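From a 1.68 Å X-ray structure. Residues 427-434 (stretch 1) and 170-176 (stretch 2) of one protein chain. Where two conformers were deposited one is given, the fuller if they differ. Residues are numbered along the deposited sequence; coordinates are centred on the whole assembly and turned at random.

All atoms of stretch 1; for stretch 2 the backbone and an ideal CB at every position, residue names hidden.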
# COMPACT_ATOMS: atom_id res chain seq x y z
N SER A 427 -2.52 18.91 -4.37
CA SER A 427 -1.67 17.87 -3.79
C SER A 427 -0.24 18.35 -3.56
O SER A 427 0.55 18.40 -4.50
CB SER A 427 -1.58 16.66 -4.71
OG SER A 427 -0.65 15.71 -4.16
N PRO A 428 0.11 18.66 -2.31
CA PRO A 428 1.51 19.01 -2.08
C PRO A 428 2.47 17.82 -2.20
O PRO A 428 3.68 18.02 -2.20
CB PRO A 428 1.48 19.57 -0.66
CG PRO A 428 0.31 18.96 -0.02
CD PRO A 428 -0.72 18.80 -1.11
N LEU A 429 1.93 16.61 -2.29
CA LEU A 429 2.74 15.39 -2.43
C LEU A 429 3.69 15.46 -3.62
O LEU A 429 4.80 14.93 -3.54
CB LEU A 429 1.81 14.18 -2.57
CG LEU A 429 2.47 12.81 -2.63
CD1 LEU A 429 3.08 12.41 -1.28
CD2 LEU A 429 1.47 11.75 -3.09
N PHE A 430 3.26 16.09 -4.72
CA PHE A 430 4.01 16.09 -5.96
C PHE A 430 4.71 17.41 -6.26
O PHE A 430 5.03 17.70 -7.41
CB PHE A 430 3.06 15.76 -7.11
CG PHE A 430 2.48 14.40 -7.04
CD1 PHE A 430 3.30 13.30 -7.20
CD2 PHE A 430 1.12 14.20 -6.84
CE1 PHE A 430 2.78 12.02 -7.16
CE2 PHE A 430 0.61 12.91 -6.81
CZ PHE A 430 1.44 11.84 -6.96
N GLY A 431 5.00 18.18 -5.21
CA GLY A 431 5.70 19.46 -5.39
C GLY A 431 6.93 19.44 -6.30
O GLY A 431 7.18 20.39 -7.05
N SER A 432 7.69 18.34 -6.26
CA SER A 432 8.94 18.25 -7.02
C SER A 432 8.72 18.09 -8.54
O SER A 432 9.67 18.20 -9.32
CB SER A 432 9.79 17.11 -6.48
OG SER A 432 9.22 15.84 -6.78
N PHE A 433 7.48 17.85 -8.94
CA PHE A 433 7.09 17.72 -10.35
C PHE A 433 6.33 18.95 -10.88
O PHE A 433 5.93 18.98 -12.04
CB PHE A 433 6.29 16.43 -10.56
CG PHE A 433 7.04 15.21 -10.11
CD1 PHE A 433 8.04 14.66 -10.91
CD2 PHE A 433 6.80 14.66 -8.87
CE1 PHE A 433 8.77 13.57 -10.47
CE2 PHE A 433 7.52 13.58 -8.42
CZ PHE A 433 8.50 13.02 -9.22
N GLU A 434 6.16 19.96 -10.03
CA GLU A 434 5.48 21.18 -10.42
C GLU A 434 6.38 22.06 -11.28
O GLU A 434 7.59 21.83 -11.40
CB GLU A 434 5.03 21.97 -9.20
CG GLU A 434 3.95 21.29 -8.37
CD GLU A 434 3.56 22.08 -7.14
OE1 GLU A 434 3.96 23.27 -7.03
OE2 GLU A 434 2.85 21.53 -6.26
N UNK A 170 6.16 16.52 6.42
CA UNK A 170 5.16 16.39 5.35
C UNK A 170 5.62 15.42 4.28
O UNK A 170 6.79 15.45 3.86
CB UNK A 170 4.87 17.75 4.72
N UNK A 171 4.68 14.58 3.84
CA UNK A 171 4.98 13.49 2.88
C UNK A 171 5.14 14.02 1.46
O UNK A 171 4.38 14.90 1.03
CB UNK A 171 3.87 12.43 2.91
N UNK A 172 6.13 13.48 0.76
CA UNK A 172 6.42 13.83 -0.62
C UNK A 172 6.74 12.60 -1.44
O UNK A 172 7.17 11.57 -0.88
CB UNK A 172 7.58 14.82 -0.69
N UNK A 173 6.51 12.68 -2.74
CA UNK A 173 6.89 11.63 -3.69
C UNK A 173 7.92 12.24 -4.60
O UNK A 173 7.66 13.29 -5.19
CB UNK A 173 5.69 11.09 -4.48
N UNK A 174 9.11 11.64 -4.64
CA UNK A 174 10.22 12.16 -5.44
C UNK A 174 10.88 11.06 -6.28
O UNK A 174 10.73 9.88 -6.01
CB UNK A 174 11.26 12.81 -4.53
N UNK A 175 11.62 11.47 -7.31
CA UNK A 175 12.45 10.53 -8.04
C UNK A 175 13.56 9.95 -7.15
O UNK A 175 14.02 10.57 -6.19
CB UNK A 175 13.06 11.21 -9.27
N UNK A 176 13.94 8.71 -7.45
CA UNK A 176 15.17 8.11 -6.92
C UNK A 176 15.99 7.54 -8.06
O UNK A 176 15.48 7.33 -9.17
CB UNK A 176 14.85 7.02 -5.89

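Position 170 lies in an extended strand that began earlier in the chain and says little about its own side chain: no atom of stretch 1 lies within 5.5 Å of its ideal CB, so stretch 1 leaves the choice free. The deposited residue is Ala170, which makes no contact here.

At position 171 the CA-to-CB bond runs sideways, and the ideal CB sits 4.3 Å from Leu429 CD1. An aliphatic side chain would suit that methyl, as would a long chain whose carbon stem can pass it. The residue is Arg171, extended with chi1 to chi3 all t; its NH1 comes 3.4 Å from Leu429 CD1, a nitrogen against a methyl, and the guanidinium is hydrogen-bonded elsewhere in the structure.

Position 172 also points sideways, its ideal CB 4.0 Å from Leu429 O. Beyond lies the start of the 3-10 segment, with the ring of Pro428 and its carbonyl, whose O already accepts from Gly431 N at 3.3 Å. A long, flexible side chain could fold over this surface, whether polar or aliphatic. Arg172 does so, with chi1 and chi2 both m. Its NH1 donates to Arg171 O at 3.0 Å, which helps hold the fold; Pro428 O lies over one face of the guanidinium, 3.4 Å from NH1, at an angle too poor for a hydrogen bond.

Position 173 is the centre of the contact. Its backbone N donates to Leu429 O at 2.9 Å with a nearly straight angle, a bond open to any residue but proline. The ideal CB points toward stretch 1, 4.1 Å from Phe430 CE1 and 5.0 Å from Phe433 CE2, so an apolar side chain is asked for; leucine, isoleucine or methionine are all plausible. Leu173 brings CD1 to 3.9 Å from Phe430 CE1, at that ring's edge, and to 3.8 Å from Phe433 CE2, while its CB packs 4.0 Å from Leu429 CG. Water 1 ties the backbones further, donating to both Leu173 O and Leu429 O and accepting from Ser432 N.

At position 174 the ideal CB points sideways, 4.3 Å from Ser432 OG. A small polar or a beta-branched residue would suit the extended backbone. Val174 sets CG1 3.7 Å from Ser432 OG.

Position 175 looks sideways past Phe433, with CZ 4.9 Å from its ideal CB; a methyl-bearing side chain could touch the ring. Thr175 brings CG2 to 3.8 Å from Phe433 CE1, at the ring edge, and water 2 links its N to Ser432 OG.

Position 176 is beyond reach and unconstrained by stretch 1; it is Thr176.

Stretch 2, residues 170-176: ARRLVTT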
# COMPACT_ATOMS: atom_id res chain seq x y z
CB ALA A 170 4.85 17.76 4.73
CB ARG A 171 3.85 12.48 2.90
CG ARG A 171 4.17 11.17 2.22
CD ARG A 171 3.14 10.12 2.53
NE ARG A 171 3.34 8.91 1.73
CZ ARG A 171 2.74 8.62 0.59
NH1 ARG A 171 1.86 9.47 0.04
NH2 ARG A 171 3.04 7.49 -0.02
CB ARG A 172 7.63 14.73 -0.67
CG ARG A 172 7.50 16.04 0.10
CD ARG A 172 6.54 16.96 -0.57
NE ARG A 172 6.47 18.25 0.14
CZ ARG A 172 5.47 18.67 0.92
NH1 ARG A 172 4.40 17.92 1.13
NH2 ARG A 172 5.53 19.89 1.47
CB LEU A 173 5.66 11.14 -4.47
CG LEU A 173 5.70 9.93 -5.43
CD1 LEU A 173 6.26 10.34 -6.78
CD2 LEU A 173 6.47 8.72 -4.79
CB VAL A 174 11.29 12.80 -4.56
CG1 VAL A 174 10.73 14.07 -3.88
CG2 VAL A 174 11.85 11.79 -3.54
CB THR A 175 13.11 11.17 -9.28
OG1 THR A 175 13.99 12.21 -8.88
CG2 THR A 175 12.02 11.69 -10.24
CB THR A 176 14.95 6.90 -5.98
OG1 THR A 176 14.18 5.89 -6.66
CG2 THR A 176 14.31 7.31 -4.70
O HOH W 1 7.31 15.93 -4.51
O HOH W 2 11.48 14.43 -7.78
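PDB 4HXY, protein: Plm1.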